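Endoglucanase (PDB 6KDD) is a glycoside hydrolase of family 5 (cellulase A) that probably cleaves beta-glucosidic bonds in glucans. Local coordinates at residues K191-D195 with K196-V200; I175-P179 with N180-Y184. All blocks are in the same frame, centred on the assembly; numbering follows the deposited sequence.

Interaction 1: K191-D195 with K196-V200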
loop_
_atom_site.group_PDB
_atom_site.type_symbol
_atom_site.label_atom_id
_atom_site.label_comp_id
_atom_site.label_asym_id
_atom_site.label_seq_id
_atom_site.Cartn_x
_atom_site.Cartn_y
_atom_site.Cartn_z
ATOM N N LYS A 191 -10.614 -14.137 6.292
ATOM C CA LYS A 191 -10.885 -14.602 7.648
ATOM C C LYS A 191 -10.053 -13.839 8.687
ATOM O O LYS A 191 -8.858 -14.061 8.813
ATOM C CB LYS A 191 -10.624 -16.108 7.742
ATOM C CG LYS A 191 -11.328 -16.803 8.902
ATOM C CD LYS A 191 -11.008 -18.280 9.018
ATOM C CE LYS A 191 -11.390 -19.076 7.786
ATOM N NZ LYS A 191 -10.449 -20.199 7.552
ATOM N N LEU A 192 -10.700 -12.963 9.464
ATOM C CA LEU A 192 -10.022 -12.124 10.443
ATOM C C LEU A 192 -9.659 -12.920 11.696
ATOM O O LEU A 192 -10.466 -13.683 12.210
ATOM C CB LEU A 192 -10.927 -10.945 10.819
ATOM C CG LEU A 192 -11.197 -9.940 9.699
ATOM C CD1 LEU A 192 -12.192 -8.880 10.156
ATOM C CD2 LEU A 192 -9.911 -9.282 9.230
ATOM N N VAL A 193 -8.447 -12.698 12.217
ATOM C CA VAL A 193 -8.019 -13.269 13.488
ATOM C C VAL A 193 -8.543 -12.374 14.609
ATOM O O VAL A 193 -9.038 -11.271 14.367
ATOM C CB VAL A 193 -6.483 -13.396 13.558
ATOM C CG1 VAL A 193 -5.927 -14.360 12.532
ATOM C CG2 VAL A 193 -5.808 -12.047 13.416
ATOM N N ASN A 194 -8.457 -12.864 15.846
ATOM C CA ASN A 194 -8.856 -12.037 16.965
ATOM C C ASN A 194 -7.631 -11.246 17.417
ATOM O O ASN A 194 -6.832 -11.743 18.206
ATOM C CB ASN A 194 -9.435 -12.872 18.112
ATOM C CG ASN A 194 -10.231 -12.018 19.070
ATOM O OD1 ASN A 194 -9.763 -10.978 19.516
ATOM N ND2 ASN A 194 -11.448 -12.438 19.375
ATOM N N ASP A 195 -7.494 -10.024 16.882
ATOM C CA ASP A 195 -6.373 -9.148 17.178
ATOM C C ASP A 195 -6.913 -7.725 17.143
ATOM O O ASP A 195 -7.582 -7.326 16.192
ATOM C CB ASP A 195 -5.162 -9.509 16.297
ATOM C CG ASP A 195 -3.877 -8.716 16.536
ATOM O OD1 ASP A 195 -3.957 -7.467 16.609
ATOM O OD2 ASP A 195 -2.817 -9.354 16.688
ATOM N N LYS A 196 -6.655 -6.952 18.192
ATOM C CA LYS A 196 -7.248 -5.629 18.234
ATOM C C LYS A 196 -6.303 -4.592 17.624
ATOM O O LYS A 196 -6.530 -3.392 17.764
ATOM C CB LYS A 196 -7.720 -5.298 19.656
ATOM C CG LYS A 196 -8.608 -6.364 20.288
ATOM C CD LYS A 196 -9.836 -6.704 19.454
ATOM C CE LYS A 196 -10.467 -8.040 19.803
ATOM N NZ LYS A 196 -10.718 -8.180 21.260
ATOM N N ARG A 197 -5.228 -5.051 16.981
ATOM C CA ARG A 197 -4.256 -4.104 16.448
ATOM C C ARG A 197 -3.970 -4.423 14.986
ATOM O O ARG A 197 -2.811 -4.418 14.564
ATOM C CB ARG A 197 -2.969 -4.113 17.272
ATOM C CG ARG A 197 -3.113 -3.412 18.615
ATOM C CD ARG A 197 -3.101 -1.911 18.439
ATOM N NE ARG A 197 -3.100 -1.292 19.746
ATOM C CZ ARG A 197 -4.199 -1.046 20.446
ATOM N NH1 ARG A 197 -5.392 -1.346 19.955
ATOM N NH2 ARG A 197 -4.099 -0.487 21.639
ATOM N N ILE A 198 -5.048 -4.689 14.237
ATOM C CA ILE A 198 -4.931 -4.910 12.803
ATOM C C ILE A 198 -5.816 -3.908 12.065
ATOM O O ILE A 198 -6.819 -3.388 12.588
ATOM C CB ILE A 198 -5.178 -6.368 12.344
ATOM C CG1 ILE A 198 -6.565 -6.879 12.737
ATOM C CG2 ILE A 198 -4.064 -7.323 12.763
ATOM C CD1 ILE A 198 -6.966 -8.175 12.046
ATOM N N ILE A 199 -5.396 -3.634 10.818
ATOM C CA ILE A 199 -6.144 -2.800 9.894
ATOM C C ILE A 199 -6.207 -3.575 8.581
ATOM O O ILE A 199 -5.241 -4.176 8.141
ATOM C CB ILE A 199 -5.551 -1.372 9.754
ATOM C CG1 ILE A 199 -5.630 -0.599 11.076
ATOM C CG2 ILE A 199 -6.226 -0.577 8.636
ATOM C CD1 ILE A 199 -4.826 0.690 11.117
ATOM N N VAL A 200 -7.402 -3.633 8.000
ATOM C CA VAL A 200 -7.560 -4.389 6.765
ATOM C C VAL A 200 -7.372 -3.402 5.611
ATOM O O VAL A 200 -7.839 -2.264 5.682
ATOM C CB VAL A 200 -8.949 -5.061 6.723
ATOM C CG1 VAL A 200 -9.216 -5.673 5.363
ATOM C CG2 VAL A 200 -9.018 -6.147 7.801
#
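Leu192 meets Val200 across a reversing loop, methyl against methyl, with CD2 of Leu192 3.6 Å from CG2 of Val200. Ile198 also points into the bend. Its CG1 stands between the backbone N and the carbonyl carbon (chi1 59°), and the extended outer arm carries CD1 of Ile198 to 4.2 Å from CD2 of Leu192 and 4.3 Å from CG2 of Val193. Trp248 of helix 232-252 covers both Leu192 and Val200, whereas Val193 leans on Leu162 of helix 151-168.

The polar grip lies at the apex. With CG anti to the backbone N (chi1 -177°), the carboxylate of Asp195 folds over the following peptide, and its OD1 accepts N-H of Arg197 at 2.8 Å, nearly in line with the C-O bond. OD2 of Asp195 is salt-bridged to Arg166, which ties the apex to helix 151-168. Beyond it, NH1 of Arg197 turns back to O of Lys196 (3.2 Å), approaching from above the carbonyl plane. The Asp195-Arg197 bond defines an Asx turn, here reversing a loop of the barrel just before it enters strand 198-204.

Interaction 2: I175-P179 with N180-Y184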
loop_
_atom_site.group_PDB
_atom_site.type_symbol
_atom_site.label_atom_id
_atom_site.label_comp_id
_atom_site.label_asym_id
_atom_site.label_seq_id
_atom_site.Cartn_x
_atom_site.Cartn_y
_atom_site.Cartn_z
ATOM N N ILE A 175 -1.040 -4.373 9.065
ATOM C CA ILE A 175 -2.043 -4.169 8.026
ATOM C C ILE A 175 -2.204 -5.499 7.297
ATOM O O ILE A 175 -1.221 -6.105 6.900
ATOM C CB ILE A 175 -1.634 -2.997 7.102
ATOM C CG1 ILE A 175 -1.740 -1.681 7.885
ATOM C CG2 ILE A 175 -2.540 -2.942 5.887
ATOM C CD1 ILE A 175 -0.940 -0.566 7.289
ATOM N N ILE A 176 -3.456 -5.960 7.149
ATOM C CA ILE A 176 -3.706 -7.220 6.451
ATOM C C ILE A 176 -4.450 -6.883 5.163
ATOM O O ILE A 176 -5.557 -6.320 5.208
ATOM C CB ILE A 176 -4.611 -8.160 7.299
ATOM C CG1 ILE A 176 -4.091 -8.282 8.742
ATOM C CG2 ILE A 176 -4.741 -9.514 6.611
ATOM C CD1 ILE A 176 -2.675 -8.882 8.811
ATOM N N ASP A 177 -3.827 -7.235 4.042
ATOM C CA ASP A 177 -4.403 -6.903 2.751
ATOM C C ASP A 177 -5.488 -7.947 2.439
ATOM O O ASP A 177 -5.311 -9.106 2.754
ATOM C CB ASP A 177 -3.349 -7.036 1.645
ATOM C CG ASP A 177 -2.377 -5.850 1.534
ATOM O OD1 ASP A 177 -1.992 -5.265 2.585
ATOM O OD2 ASP A 177 -1.996 -5.529 0.412
ATOM N N ALA A 178 -6.552 -7.530 1.757
ATOM C CA ALA A 178 -7.435 -8.459 1.057
ATOM C C ALA A 178 -6.673 -9.260 -0.000
ATOM O O ALA A 178 -5.672 -8.796 -0.540
ATOM C CB ALA A 178 -8.649 -7.729 0.526
ATOM N N PRO A 179 -7.083 -10.527 -0.321
ATOM C CA PRO A 179 -6.432 -11.298 -1.385
ATOM C C PRO A 179 -6.977 -10.833 -2.751
ATOM O O PRO A 179 -7.629 -9.784 -2.823
ATOM C CB PRO A 179 -6.844 -12.738 -1.013
ATOM C CG PRO A 179 -8.213 -12.567 -0.425
ATOM C CD PRO A 179 -8.153 -11.282 0.372
ATOM N N ASN A 180 -6.649 -11.557 -3.819
ATOM C CA ASN A 180 -7.054 -11.201 -5.191
ATOM C C ASN A 180 -6.606 -9.779 -5.544
ATOM O O ASN A 180 -7.404 -8.962 -6.021
ATOM C CB ASN A 180 -8.544 -11.424 -5.458
ATOM C CG ASN A 180 -8.991 -11.148 -6.891
ATOM O OD1 ASN A 180 -10.103 -10.661 -7.133
ATOM N ND2 ASN A 180 -8.163 -11.488 -7.869
ATOM N N TRP A 181 -5.303 -9.518 -5.355
ATOM C CA TRP A 181 -4.659 -8.228 -5.631
ATOM C C TRP A 181 -5.230 -7.126 -4.743
ATOM O O TRP A 181 -5.229 -5.977 -5.174
ATOM C CB TRP A 181 -4.785 -7.801 -7.103
ATOM C CG TRP A 181 -4.324 -8.808 -8.107
ATOM C CD1 TRP A 181 -5.144 -9.572 -8.886
ATOM C CD2 TRP A 181 -2.977 -9.169 -8.467
ATOM N NE1 TRP A 181 -4.405 -10.380 -9.703
ATOM C CE2 TRP A 181 -3.071 -10.184 -9.443
ATOM C CE3 TRP A 181 -1.705 -8.801 -8.024
ATOM C CZ2 TRP A 181 -1.952 -10.740 -10.058
ATOM C CZ3 TRP A 181 -0.597 -9.376 -8.602
ATOM C CH2 TRP A 181 -0.717 -10.334 -9.605
ATOM N N ALA A 182 -5.722 -7.466 -3.540
ATOM C CA ALA A 182 -6.448 -6.549 -2.656
ATOM C C ALA A 182 -7.623 -5.830 -3.339
ATOM O O ALA A 182 -7.877 -4.662 -3.077
ATOM C CB ALA A 182 -5.497 -5.552 -1.970
ATOM N N HIS A 183 -8.358 -6.523 -4.215
ATOM C CA HIS A 183 -9.589 -6.010 -4.796
ATOM C C HIS A 183 -10.631 -5.753 -3.715
ATOM O O HIS A 183 -10.710 -6.521 -2.753
ATOM C CB HIS A 183 -10.134 -7.051 -5.780
ATOM C CG HIS A 183 -11.078 -6.479 -6.778
ATOM N ND1 HIS A 183 -12.449 -6.566 -6.629
ATOM C CD2 HIS A 183 -10.853 -5.787 -7.910
ATOM C CE1 HIS A 183 -13.027 -5.967 -7.651
ATOM N NE2 HIS A 183 -12.069 -5.478 -8.439
ATOM N N TYR A 184 -11.420 -4.677 -3.891
ATOM C CA TYR A 184 -12.416 -4.241 -2.920
ATOM C C TYR A 184 -13.354 -5.413 -2.612
ATOM O O TYR A 184 -13.765 -5.604 -1.459
ATOM C CB TYR A 184 -13.184 -3.002 -3.422
ATOM C CG TYR A 184 -14.318 -3.349 -4.360
ATOM C CD1 TYR A 184 -15.537 -3.799 -3.857
ATOM C CD2 TYR A 184 -14.147 -3.321 -5.738
ATOM C CE1 TYR A 184 -16.573 -4.174 -4.692
ATOM C CE2 TYR A 184 -15.175 -3.701 -6.591
ATOM C CZ TYR A 184 -16.382 -4.123 -6.062
ATOM O OH TYR A 184 -17.403 -4.480 -6.887
#
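Ala178 and Ala182 are brought within 4.3 Å (CA to CA) because Asn180, Trp181 and Ala182 all take left-handed helical backbone angles, with phi between 52° and 63°, and so coil the chain into one tight turn. N-H of His183 closes that turn on O of Asn180 (3.2 Å), and CA of Ala182 makes a C-H...O contact with O of Ala178, also at 3.2 Å.

The side chains that touch are small. CB of Ala182 rests 3.5 Å from O of Ala178, and CB of Ala178 lies 4.0 Å from CA of Ala182, so the two alanines let the backbone runs close up. CB of Ala182 also comes to 4.2 Å from OD2 of Asp177, a carboxylate oxygen held by N-H of Glu144; His203 packs against both residues. CB of Asn180 sits 3.2 Å from O of Pro179, and CG anti to the backbone N (chi1 -176°) carries the amide away from it. Pro179 packs on Ala151 and Trp154 of helix 151-168. The His183 ring leads away from 175-179, with ND1 bonded to Ser185 OG and NE2 to Glu206 OE2. Trp181 projects away from the strand.

This left-handed turn begins shortly after the C-terminal end of strand 174-177, at the end of the barrel where TIM barrels carry their active sites; its position is consistent with a part in shaping the cleft.

In the fold
Both contacts belong to one beta-alpha-beta unit of the eight-stranded parallel barrel and lie in series: interaction 2 leaves strand 174-177, and interaction 1 then leads the chain into strand 198-204. Their centres are 13 Å apart, with interaction 2 nearer the centre of the chain (about 10 Å) than interaction 1 (about 17 Å). The two strands are neighbours in the sheet, so the contacts touch directly: O of Ile199 lies 2.7 Å from N of Ile176, a probable hydrogen bond, and CG1 of Val200 packs on O of Ile176. One contact thus shapes the C-terminal exit of the fifth strand, and the other the N-terminal entry to the sixth, at opposite ends of the barrel.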